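Local atomic coordinates of tetraacyldisaccharide 4'-kinase (Aquifex aeolicus, PDB entry 4EHX), a protein that probably transfers the gamma-phosphate of ATP to the 4'-position of a tetraacyldisaccharide 1-phosphate, forming lipid IVA in lipid A biosynthesis. Residues Ile31-Gly42 with Arg144-Leu154; Leu212-Pro220 with Leu282-Phe292. One frame throughout, in Å; residues are numbered along the deposited sequence.

Interaction 1 (Ile31-Gly42 with Arg144-Leu154)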
loop_
_atom_site.group_PDB
_atom_site.type_symbol
_atom_site.label_atom_id
_atom_site.label_comp_id
_atom_site.label_asym_id
_atom_site.label_seq_id
_atom_site.Cartn_x
_atom_site.Cartn_y
_atom_site.Cartn_z
ATOM N N ILE A 31 -22.555 0.583 -10.568
ATOM C CA ILE A 31 -21.677 1.047 -9.507
ATOM C C ILE A 31 -22.459 0.962 -8.197
ATOM O O ILE A 31 -23.470 1.645 -8.025
ATOM C CB ILE A 31 -21.168 2.472 -9.790
ATOM C CG1 ILE A 31 -20.334 2.455 -11.087
ATOM C CG2 ILE A 31 -20.311 2.980 -8.611
ATOM C CD1 ILE A 31 -19.912 3.832 -11.600
ATOM N N LYS A 32 -22.005 0.097 -7.295
ATOM C CA LYS A 32 -22.717 -0.150 -6.033
ATOM C C LYS A 32 -22.335 0.864 -4.964
ATOM O O LYS A 32 -21.238 1.391 -4.977
ATOM C CB LYS A 32 -22.445 -1.580 -5.562
ATOM C CG LYS A 32 -22.783 -2.601 -6.656
ATOM C CD LYS A 32 -22.511 -4.037 -6.239
ATOM C CE LYS A 32 -23.579 -4.539 -5.290
ATOM N NZ LYS A 32 -24.940 -4.153 -5.755
ATOM N N LYS A 33 -23.236 1.118 -4.021
ATOM C CA LYS A 33 -23.015 2.179 -3.049
ATOM C C LYS A 33 -23.171 1.680 -1.627
ATOM O O LYS A 33 -24.259 1.277 -1.228
ATOM C CB LYS A 33 -24.012 3.314 -3.306
ATOM C CG LYS A 33 -23.999 4.413 -2.260
ATOM C CD LYS A 33 -22.882 5.393 -2.487
ATOM C CE LYS A 33 -23.080 6.673 -1.671
ATOM N NZ LYS A 33 -23.091 6.409 -0.193
ATOM N N LEU A 34 -22.086 1.692 -0.859
ATOM C CA LEU A 34 -22.180 1.400 0.577
ATOM C C LEU A 34 -22.783 2.589 1.331
ATOM O O LEU A 34 -22.649 3.737 0.896
ATOM C CB LEU A 34 -20.804 1.045 1.150
ATOM C CG LEU A 34 -20.260 -0.311 0.684
ATOM C CD1 LEU A 34 -18.765 -0.423 0.999
ATOM C CD2 LEU A 34 -21.039 -1.472 1.327
ATOM N N PRO A 35 -23.473 2.312 2.458
ATOM C CA PRO A 35 -24.181 3.350 3.219
ATOM C C PRO A 35 -23.295 4.152 4.169
ATOM O O PRO A 35 -23.833 4.934 4.947
ATOM C CB PRO A 35 -25.214 2.548 4.021
ATOM C CG PRO A 35 -24.542 1.230 4.253
ATOM C CD PRO A 35 -23.778 0.960 2.959
ATOM N N VAL A 36 -21.977 3.962 4.133
ATOM C CA VAL A 36 -21.082 4.874 4.843
ATOM C C VAL A 36 -20.053 5.384 3.837
ATOM O O VAL A 36 -19.929 4.823 2.765
ATOM C CB VAL A 36 -20.361 4.199 6.050
ATOM C CG1 VAL A 36 -21.367 3.733 7.093
ATOM C CG2 VAL A 36 -19.477 3.030 5.588
ATOM N N PRO A 37 -19.310 6.439 4.191
ATOM C CA PRO A 37 -18.290 6.989 3.288
ATOM C C PRO A 37 -17.172 5.998 2.923
ATOM O O PRO A 37 -16.759 5.151 3.736
ATOM C CB PRO A 37 -17.727 8.180 4.072
ATOM C CG PRO A 37 -18.836 8.571 5.012
ATOM C CD PRO A 37 -19.467 7.259 5.408
ATOM N N VAL A 38 -16.744 6.093 1.663
ATOM C CA VAL A 38 -15.699 5.261 1.103
ATOM C C VAL A 38 -14.646 6.164 0.467
ATOM O O VAL A 38 -14.945 6.993 -0.402
ATOM C CB VAL A 38 -16.259 4.306 0.020
ATOM C CG1 VAL A 38 -15.124 3.510 -0.621
ATOM C CG2 VAL A 38 -17.303 3.369 0.648
ATOM N N ILE A 39 -13.413 6.010 0.926
ATOM C CA ILE A 39 -12.290 6.713 0.345
ATOM C C ILE A 39 -11.441 5.661 -0.346
ATOM O O ILE A 39 -11.110 4.654 0.254
ATOM C CB ILE A 39 -11.442 7.372 1.430
ATOM C CG1 ILE A 39 -12.294 8.346 2.259
ATOM C CG2 ILE A 39 -10.223 8.086 0.800
ATOM C CD1 ILE A 39 -11.615 8.786 3.584
ATOM N N SER A 40 -11.083 5.882 -1.606
ATOM C CA SER A 40 -10.217 4.934 -2.283
ATOM C C SER A 40 -8.807 5.491 -2.370
ATOM O O SER A 40 -8.610 6.670 -2.649
ATOM C CB SER A 40 -10.740 4.613 -3.691
ATOM O OG SER A 40 -9.875 3.694 -4.335
ATOM N N VAL A 41 -7.829 4.629 -2.114
ATOM C CA VAL A 41 -6.433 4.938 -2.369
ATOM C C VAL A 41 -5.973 4.012 -3.470
ATOM O O VAL A 41 -6.185 2.792 -3.414
ATOM C CB VAL A 41 -5.550 4.763 -1.095
ATOM C CG1 VAL A 41 -4.065 5.050 -1.440
ATOM C CG2 VAL A 41 -6.054 5.694 0.004
ATOM N N GLY A 42 -5.353 4.573 -4.501
ATOM C CA GLY A 42 -4.926 3.744 -5.599
ATOM C C GLY A 42 -3.826 4.366 -6.431
ATOM O O GLY A 42 -3.362 5.483 -6.174
ATOM N N ARG A 144 -14.039 -0.133 -10.022
ATOM C CA ARG A 144 -15.047 0.892 -10.283
ATOM C C ARG A 144 -16.454 0.466 -9.900
ATOM O O ARG A 144 -17.340 1.311 -9.740
ATOM C CB ARG A 144 -15.000 1.331 -11.748
ATOM C CG ARG A 144 -13.668 1.973 -12.127
ATOM C CD ARG A 144 -13.696 2.584 -13.527
ATOM N NE ARG A 144 -14.596 3.738 -13.629
ATOM C CZ ARG A 144 -14.821 4.404 -14.762
ATOM N NH1 ARG A 144 -14.205 4.038 -15.889
ATOM N NH2 ARG A 144 -15.666 5.426 -14.780
ATOM N N LYS A 145 -16.647 -0.840 -9.734
ATOM C CA LYS A 145 -17.932 -1.377 -9.296
ATOM C C LYS A 145 -18.346 -0.833 -7.924
ATOM O O LYS A 145 -19.521 -0.853 -7.585
ATOM C CB LYS A 145 -17.897 -2.919 -9.251
ATOM C CG LYS A 145 -19.252 -3.570 -8.947
ATOM C CD LYS A 145 -19.129 -4.984 -8.352
ATOM C CE LYS A 145 -18.215 -5.890 -9.147
ATOM N NZ LYS A 145 -18.494 -7.350 -8.869
ATOM N N LEU A 146 -17.386 -0.370 -7.123
ATOM C CA LEU A 146 -17.739 0.213 -5.823
ATOM C C LEU A 146 -17.620 1.724 -5.839
ATOM O O LEU A 146 -16.542 2.265 -6.111
ATOM C CB LEU A 146 -16.897 -0.377 -4.675
ATOM C CG LEU A 146 -17.113 0.212 -3.269
ATOM C CD1 LEU A 146 -18.565 0.070 -2.816
ATOM C CD2 LEU A 146 -16.185 -0.506 -2.252
ATOM N N HIS A 147 -18.729 2.409 -5.564
ATOM C CA HIS A 147 -18.688 3.865 -5.477
ATOM C C HIS A 147 -17.695 4.289 -4.409
ATOM O O HIS A 147 -17.672 3.702 -3.322
ATOM C CB HIS A 147 -20.050 4.456 -5.091
ATOM C CG HIS A 147 -19.990 5.932 -4.824
ATOM N ND1 HIS A 147 -19.855 6.861 -5.835
ATOM C CD2 HIS A 147 -19.975 6.636 -3.667
ATOM C CE1 HIS A 147 -19.782 8.074 -5.313
ATOM N NE2 HIS A 147 -19.853 7.964 -3.999
ATOM N N ARG A 148 -16.890 5.306 -4.706
ATOM C CA ARG A 148 -16.107 5.964 -3.657
ATOM C C ARG A 148 -16.447 7.448 -3.606
ATOM O O ARG A 148 -16.638 8.090 -4.634
ATOM C CB ARG A 148 -14.584 5.706 -3.790
ATOM C CG ARG A 148 -13.849 6.381 -4.958
ATOM C CD ARG A 148 -14.285 5.877 -6.352
ATOM N NE ARG A 148 -14.384 4.405 -6.379
ATOM C CZ ARG A 148 -13.357 3.573 -6.522
ATOM N NH1 ARG A 148 -12.131 4.039 -6.716
ATOM N NH2 ARG A 148 -13.561 2.256 -6.510
ATOM N N ASP A 149 -16.534 7.980 -2.395
ATOM C CA ASP A 149 -16.853 9.387 -2.175
ATOM C C ASP A 149 -15.638 10.301 -2.343
ATOM O O ASP A 149 -15.773 11.507 -2.588
ATOM C CB ASP A 149 -17.451 9.538 -0.782
ATOM C CG ASP A 149 -18.686 8.681 -0.608
ATOM O OD1 ASP A 149 -19.758 9.056 -1.161
ATOM O OD2 ASP A 149 -18.586 7.622 0.050
ATOM N N LEU A 150 -14.452 9.719 -2.213
ATOM C CA LEU A 150 -13.217 10.450 -2.429
ATOM C C LEU A 150 -12.224 9.509 -3.088
ATOM O O LEU A 150 -11.759 8.541 -2.468
ATOM C CB LEU A 150 -12.656 10.977 -1.100
ATOM C CG LEU A 150 -11.343 11.784 -1.163
ATOM C CD1 LEU A 150 -11.455 12.969 -2.122
ATOM C CD2 LEU A 150 -10.932 12.272 0.221
ATOM N N ASN A 151 -11.905 9.805 -4.347
ATOM C CA ASN A 151 -11.085 8.931 -5.175
ATOM C C ASN A 151 -9.677 9.490 -5.231
ATOM O O ASN A 151 -9.415 10.439 -5.968
ATOM C CB ASN A 151 -11.681 8.852 -6.591
ATOM C CG ASN A 151 -11.266 7.599 -7.314
ATOM O OD1 ASN A 151 -10.824 6.639 -6.692
ATOM N ND2 ASN A 151 -11.406 7.594 -8.634
ATOM N N ILE A 152 -8.779 8.921 -4.437
ATOM C CA ILE A 152 -7.424 9.449 -4.323
ATOM C C ILE A 152 -6.469 8.637 -5.181
ATOM O O ILE A 152 -6.369 7.417 -5.035
ATOM C CB ILE A 152 -6.932 9.432 -2.878
ATOM C CG1 ILE A 152 -7.895 10.229 -1.986
ATOM C CG2 ILE A 152 -5.505 10.026 -2.810
ATOM C CD1 ILE A 152 -7.511 10.211 -0.464
ATOM N N LEU A 153 -5.778 9.315 -6.089
ATOM C CA LEU A 153 -4.854 8.643 -6.987
ATOM C C LEU A 153 -3.441 9.086 -6.696
ATOM O O LEU A 153 -3.144 10.286 -6.692
ATOM C CB LEU A 153 -5.177 8.992 -8.443
ATOM C CG LEU A 153 -4.223 8.368 -9.474
ATOM C CD1 LEU A 153 -4.390 6.856 -9.523
ATOM C CD2 LEU A 153 -4.433 8.994 -10.888
ATOM N N LEU A 154 -2.564 8.118 -6.474
ATOM C CA LEU A 154 -1.142 8.409 -6.273
ATOM C C LEU A 154 -0.439 8.305 -7.603
ATOM O O LEU A 154 -0.677 7.356 -8.363
ATOM C CB LEU A 154 -0.515 7.411 -5.296
ATOM C CG LEU A 154 -0.658 7.740 -3.803
ATOM C CD1 LEU A 154 -2.113 7.933 -3.400
ATOM C CD2 LEU A 154 -0.020 6.614 -2.978
HETATM O O HOH W 1 -20.256 5.540 0.095
HETATM O O HOH W 2 -21.782 8.596 0.777
HETATM O O HOH W 3 -19.933 3.337 -1.689
HETATM O O HOH W 4 -8.303 5.558 -5.706
#
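Val38 and Asp149 grip each other at the start of the paired strands. The N of Val38 donates to OD2 of Asp149 at 2.9 Å, using the anti lone pair of that oxygen. The O of Val38 takes the N of Asp149 at 2.7 Å, and a weaker bond from the N of Leu150. Beyond this point strands 38-42 and 150-154 run parallel; the axes of these short strand segments are 13° apart. Ser40 exchanges backbone bonds with Leu150 and Ile152, and Gly42 with Ile152 and Leu154. On one sheet face CG2 of Ile39 lies 3.7 Å from CD1 of Ile152, the two side chains side by side. On the other face a water joins OG of Ser40 to OD1 of Asn151 and O of Ile152. These strands belong to the parallel sheet of a P-loop kinase. Strand 38-42 leads into the predicted ATP-binding loop, and helix 51-61 covers Ile39 and Val41. At the other end, Lys32 pairs with Lys145 and His147 through backbone bonds. CD of Lys33 packs 3.4 Å from CD2 of the His147 ring. NE2 of that ring reaches OD1 of Asp149 at 3.0 Å, from above the carboxylate plane. Arg148 lies against Val38 and Ser40; its chain bends at chi2 (-66°) and chi3 (-45°). It is positioned by NE and NH2, which both grip O of Leu146 side-on, and by NH1, which holds OD1 of Asn151.

Interaction 2 (Leu212-Pro220 with Leu282-Phe292)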
loop_
_atom_site.group_PDB
_atom_site.type_symbol
_atom_site.label_atom_id
_atom_site.label_comp_id
_atom_site.label_asym_id
_atom_site.label_seq_id
_atom_site.Cartn_x
_atom_site.Cartn_y
_atom_site.Cartn_z
ATOM N N LEU A 212 10.665 -0.367 13.302
ATOM C CA LEU A 212 9.577 -1.218 13.753
ATOM C C LEU A 212 10.201 -2.482 14.326
ATOM O O LEU A 212 11.032 -3.107 13.660
ATOM C CB LEU A 212 8.679 -1.594 12.580
ATOM C CG LEU A 212 7.833 -0.452 12.021
ATOM C CD1 LEU A 212 7.077 -0.904 10.787
ATOM C CD2 LEU A 212 6.879 0.036 13.093
ATOM N N ASN A 213 9.819 -2.861 15.543
ATOM C CA ASN A 213 10.269 -4.144 16.073
ATOM C C ASN A 213 9.402 -5.284 15.525
ATOM O O ASN A 213 8.540 -5.058 14.676
ATOM C CB ASN A 213 10.378 -4.148 17.607
ATOM C CG ASN A 213 9.030 -4.027 18.308
ATOM O OD1 ASN A 213 7.985 -4.285 17.721
ATOM N ND2 ASN A 213 9.063 -3.658 19.585
ATOM N N SER A 214 9.653 -6.506 15.980
ATOM C CA SER A 214 8.955 -7.668 15.432
ATOM C C SER A 214 7.493 -7.747 15.889
ATOM O O SER A 214 6.700 -8.488 15.310
ATOM C CB SER A 214 9.700 -8.962 15.769
ATOM O OG SER A 214 9.805 -9.133 17.167
ATOM N N ASP A 215 7.146 -6.988 16.927
ATOM C CA ASP A 215 5.743 -6.831 17.330
ATOM C C ASP A 215 5.083 -5.656 16.609
ATOM O O ASP A 215 3.974 -5.234 16.947
ATOM C CB ASP A 215 5.637 -6.653 18.845
ATOM C CG ASP A 215 6.103 -7.882 19.605
ATOM O OD1 ASP A 215 5.779 -9.008 19.167
ATOM O OD2 ASP A 215 6.803 -7.725 20.628
ATOM N N PHE A 216 5.774 -5.137 15.600
ATOM C CA PHE A 216 5.294 -3.988 14.837
ATOM C C PHE A 216 4.995 -2.739 15.679
ATOM O O PHE A 216 4.089 -1.953 15.369
ATOM C CB PHE A 216 4.131 -4.381 13.917
ATOM C CG PHE A 216 4.582 -5.070 12.665
ATOM C CD1 PHE A 216 4.980 -6.402 12.695
ATOM C CD2 PHE A 216 4.664 -4.378 11.471
ATOM C CE1 PHE A 216 5.421 -7.039 11.542
ATOM C CE2 PHE A 216 5.101 -5.007 10.325
ATOM C CZ PHE A 216 5.484 -6.339 10.361
ATOM N N GLU A 217 5.799 -2.560 16.720
ATOM C CA GLU A 217 5.772 -1.369 17.560
ATOM C C GLU A 217 6.923 -0.438 17.175
ATOM O O GLU A 217 8.026 -0.892 16.864
ATOM C CB GLU A 217 5.900 -1.770 19.032
ATOM C CG GLU A 217 4.756 -2.650 19.527
ATOM C CD GLU A 217 5.069 -3.353 20.836
ATOM O OE1 GLU A 217 6.267 -3.549 21.149
ATOM O OE2 GLU A 217 4.111 -3.719 21.550
ATOM N N GLU A 218 6.665 0.865 17.199
ATOM C CA GLU A 218 7.699 1.853 16.895
ATOM C C GLU A 218 8.747 1.956 17.984
ATOM O O GLU A 218 8.421 2.077 19.164
ATOM C CB GLU A 218 7.068 3.225 16.651
ATOM C CG GLU A 218 6.221 3.262 15.399
ATOM C CD GLU A 218 5.744 4.659 15.064
ATOM O OE1 GLU A 218 6.173 5.618 15.745
ATOM O OE2 GLU A 218 4.941 4.791 14.120
ATOM N N VAL A 219 10.013 1.893 17.583
ATOM C CA VAL A 219 11.123 2.045 18.515
ATOM C C VAL A 219 12.206 2.930 17.910
ATOM O O VAL A 219 12.401 2.936 16.697
ATOM C CB VAL A 219 11.741 0.682 18.935
ATOM C CG1 VAL A 219 10.717 -0.173 19.676
ATOM C CG2 VAL A 219 12.291 -0.051 17.736
ATOM N N PRO A 220 12.902 3.699 18.758
ATOM C CA PRO A 220 13.949 4.618 18.304
ATOM C C PRO A 220 15.031 3.908 17.509
ATOM O O PRO A 220 15.376 2.765 17.810
ATOM C CB PRO A 220 14.540 5.143 19.615
ATOM C CG PRO A 220 13.414 5.050 20.579
ATOM C CD PRO A 220 12.679 3.794 20.210
ATOM N N LEU A 282 9.371 -9.067 7.808
ATOM C CA LEU A 282 9.262 -9.014 9.257
ATOM C C LEU A 282 8.011 -9.726 9.768
ATOM O O LEU A 282 8.012 -10.246 10.877
ATOM C CB LEU A 282 9.295 -7.557 9.726
ATOM C CG LEU A 282 9.304 -7.277 11.228
ATOM C CD1 LEU A 282 10.574 -7.842 11.912
ATOM C CD2 LEU A 282 9.177 -5.782 11.453
ATOM N N ILE A 283 6.943 -9.755 8.969
ATOM C CA ILE A 283 5.694 -10.357 9.440
ATOM C C ILE A 283 5.865 -11.851 9.716
ATOM O O ILE A 283 5.083 -12.437 10.459
ATOM C CB ILE A 283 4.495 -10.130 8.479
ATOM C CG1 ILE A 283 4.803 -10.658 7.081
ATOM C CG2 ILE A 283 4.114 -8.663 8.427
ATOM C CD1 ILE A 283 3.625 -10.556 6.117
ATOM N N LYS A 284 6.904 -12.449 9.139
ATOM C CA LYS A 284 7.130 -13.885 9.272
ATOM C C LYS A 284 8.116 -14.199 10.385
ATOM O O LYS A 284 8.442 -15.359 10.629
ATOM C CB LYS A 284 7.625 -14.471 7.946
ATOM C CG LYS A 284 6.625 -14.338 6.809
ATOM C CD LYS A 284 7.310 -13.910 5.524
ATOM C CE LYS A 284 6.299 -13.648 4.420
ATOM N NZ LYS A 284 5.522 -14.872 4.094
ATOM N N LEU A 285 8.583 -13.156 11.066
ATOM C CA LEU A 285 9.615 -13.297 12.084
ATOM C C LEU A 285 9.206 -12.670 13.410
ATOM O O LEU A 285 10.054 -12.222 14.187
ATOM C CB LEU A 285 10.921 -12.673 11.599
ATOM C CG LEU A 285 11.542 -13.346 10.378
ATOM C CD1 LEU A 285 12.638 -12.477 9.793
ATOM C CD2 LEU A 285 12.081 -14.718 10.776
ATOM N N GLN A 286 7.909 -12.632 13.680
ATOM C CA GLN A 286 7.454 -12.020 14.924
ATOM C C GLN A 286 7.921 -12.841 16.115
ATOM O O GLN A 286 7.947 -14.072 16.065
ATOM C CB GLN A 286 5.932 -11.868 14.921
ATOM C CG GLN A 286 5.443 -11.029 13.743
ATOM C CD GLN A 286 3.937 -10.946 13.672
ATOM O OE1 GLN A 286 3.270 -10.695 14.676
ATOM N NE2 GLN A 286 3.390 -11.165 12.483
ATOM N N GLY A 287 8.305 -12.166 17.188
ATOM C CA GLY A 287 8.821 -12.885 18.337
ATOM C C GLY A 287 10.334 -12.846 18.396
ATOM O O GLY A 287 10.907 -12.776 19.482
ATOM N N TYR A 288 10.989 -12.896 17.237
ATOM C CA TYR A 288 12.420 -12.612 17.204
ATOM C C TYR A 288 12.583 -11.144 17.558
ATOM O O TYR A 288 12.277 -10.259 16.763
ATOM C CB TYR A 288 13.037 -12.931 15.834
ATOM C CG TYR A 288 13.346 -14.400 15.650
ATOM C CD1 TYR A 288 14.272 -15.047 16.473
ATOM C CD2 TYR A 288 12.718 -15.140 14.666
ATOM C CE1 TYR A 288 14.549 -16.396 16.312
ATOM C CE2 TYR A 288 12.987 -16.477 14.494
ATOM C CZ TYR A 288 13.907 -17.102 15.311
ATOM O OH TYR A 288 14.157 -18.442 15.116
ATOM N N GLU A 289 13.056 -10.888 18.762
ATOM C CA GLU A 289 13.061 -9.539 19.281
ATOM C C GLU A 289 14.314 -8.774 18.898
ATOM O O GLU A 289 14.483 -7.620 19.281
ATOM C CB GLU A 289 12.831 -9.569 20.795
ATOM C CG GLU A 289 11.379 -9.912 21.137
ATOM C CD GLU A 289 11.223 -10.664 22.445
ATOM O OE1 GLU A 289 10.170 -11.318 22.615
ATOM O OE2 GLU A 289 12.142 -10.601 23.296
ATOM N N ASN A 290 15.188 -9.409 18.122
ATOM C CA ASN A 290 16.379 -8.716 17.641
ATOM C C ASN A 290 16.306 -8.379 16.144
ATOM O O ASN A 290 17.320 -8.062 15.532
ATOM C CB ASN A 290 17.669 -9.490 17.992
ATOM C CG ASN A 290 17.721 -10.902 17.370
ATOM O OD1 ASN A 290 16.692 -11.489 17.016
ATOM N ND2 ASN A 290 18.933 -11.450 17.250
ATOM N N VAL A 291 15.097 -8.421 15.581
ATOM C CA VAL A 291 14.872 -8.198 14.148
ATOM C C VAL A 291 13.931 -7.014 13.949
ATOM O O VAL A 291 12.856 -6.986 14.540
ATOM C CB VAL A 291 14.251 -9.441 13.502
ATOM C CG1 VAL A 291 14.004 -9.219 12.020
ATOM C CG2 VAL A 291 15.140 -10.666 13.741
ATOM N N PHE A 292 14.341 -6.053 13.117
ATOM C CA PHE A 292 13.623 -4.790 12.943
ATOM C C PHE A 292 13.468 -4.414 11.472
ATOM O O PHE A 292 14.194 -4.917 10.610
ATOM C CB PHE A 292 14.387 -3.657 13.646
ATOM C CG PHE A 292 14.656 -3.918 15.101
ATOM C CD1 PHE A 292 15.757 -4.662 15.494
ATOM C CD2 PHE A 292 13.801 -3.428 16.074
ATOM C CE1 PHE A 292 15.996 -4.917 16.833
ATOM C CE2 PHE A 292 14.040 -3.673 17.418
ATOM C CZ PHE A 292 15.136 -4.423 17.795
HETATM O O HOH W 5 12.213 -6.876 17.176
HETATM O O HOH W 6 3.689 -9.205 16.594
#
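The Phe216 ring receives Leu282 on one face. CD2 of Leu282 sits 4.1 Å from the ring centroid, 22° off the normal, a CH-pi contact displaced toward the rim. The N of Ile283 lies at the ring edge, in plane. CG2 of Ile283 comes obliquely to CZ of Phe216 at 3.3 Å, which is tight. The Phe292 ring has a water over one face, and the O of Leu212 lies at its edge, near the plane. CA of Asn213 approaches that ring obliquely, as does CG2 of Val219, which is 4.0 Å from CE2 of Phe292.

Ser214 carries the polar part. Its OG stands between the backbone N and the carbonyl carbon (chi1 60°), facing the turns of 282-292. There it donates to O of Tyr288 at 2.7 Å, from above the carbonyl plane, and accepts a weak bond from N of Gly287. The water on Phe292 accepts from N of Ser214 and donates to O of Val291 at 2.7 Å. It therefore bridges the two backbones. CG of Gln286 packs 3.2 Å from O of Ser214.

One turn on the first side meets a run of turns on the second. Residues 213-216 form a type I beta turn; OD1 of Asn213 accepts from N of Glu217, just beyond it, at 3.0 Å. Leu285-Tyr288 is a type II turn, with Gly287 at positive phi. This turn is followed by a type I turn that leads into strand 291-300.

The 213-216 turn lies in the hairpin between strands 201-212 and 218-219. Strand 201-212 is antiparallel to 291-300, whose other neighbour is 275-277. Helix 99-107 packs on Phe216 and Ile283 through Leu103, and its Lys106 bonds OE1 of Gln286.

Interaction 1 and interaction 2 lie on opposite sides of the chain's centre, about 33 Å apart between centres and about 17 Å between nearest atoms. Both are partly buried. The first joins neighbouring parallel strands, which are buried, while its Ile31-Lys33 end is more exposed, with charged groups and bound waters. The second joins turns at strand ends and buries about half as much surface, 522 against 993 Å². Its chemistry differs accordingly. Repeated backbone bonds dominate 31-42 with 144-154, whereas aromatic and aliphatic side chains, one serine hydroxyl and a bridging water carry 212-220 with 282-292. A strand path links the two regions: 150-156 pairs with 182-186, which pairs with 201-212.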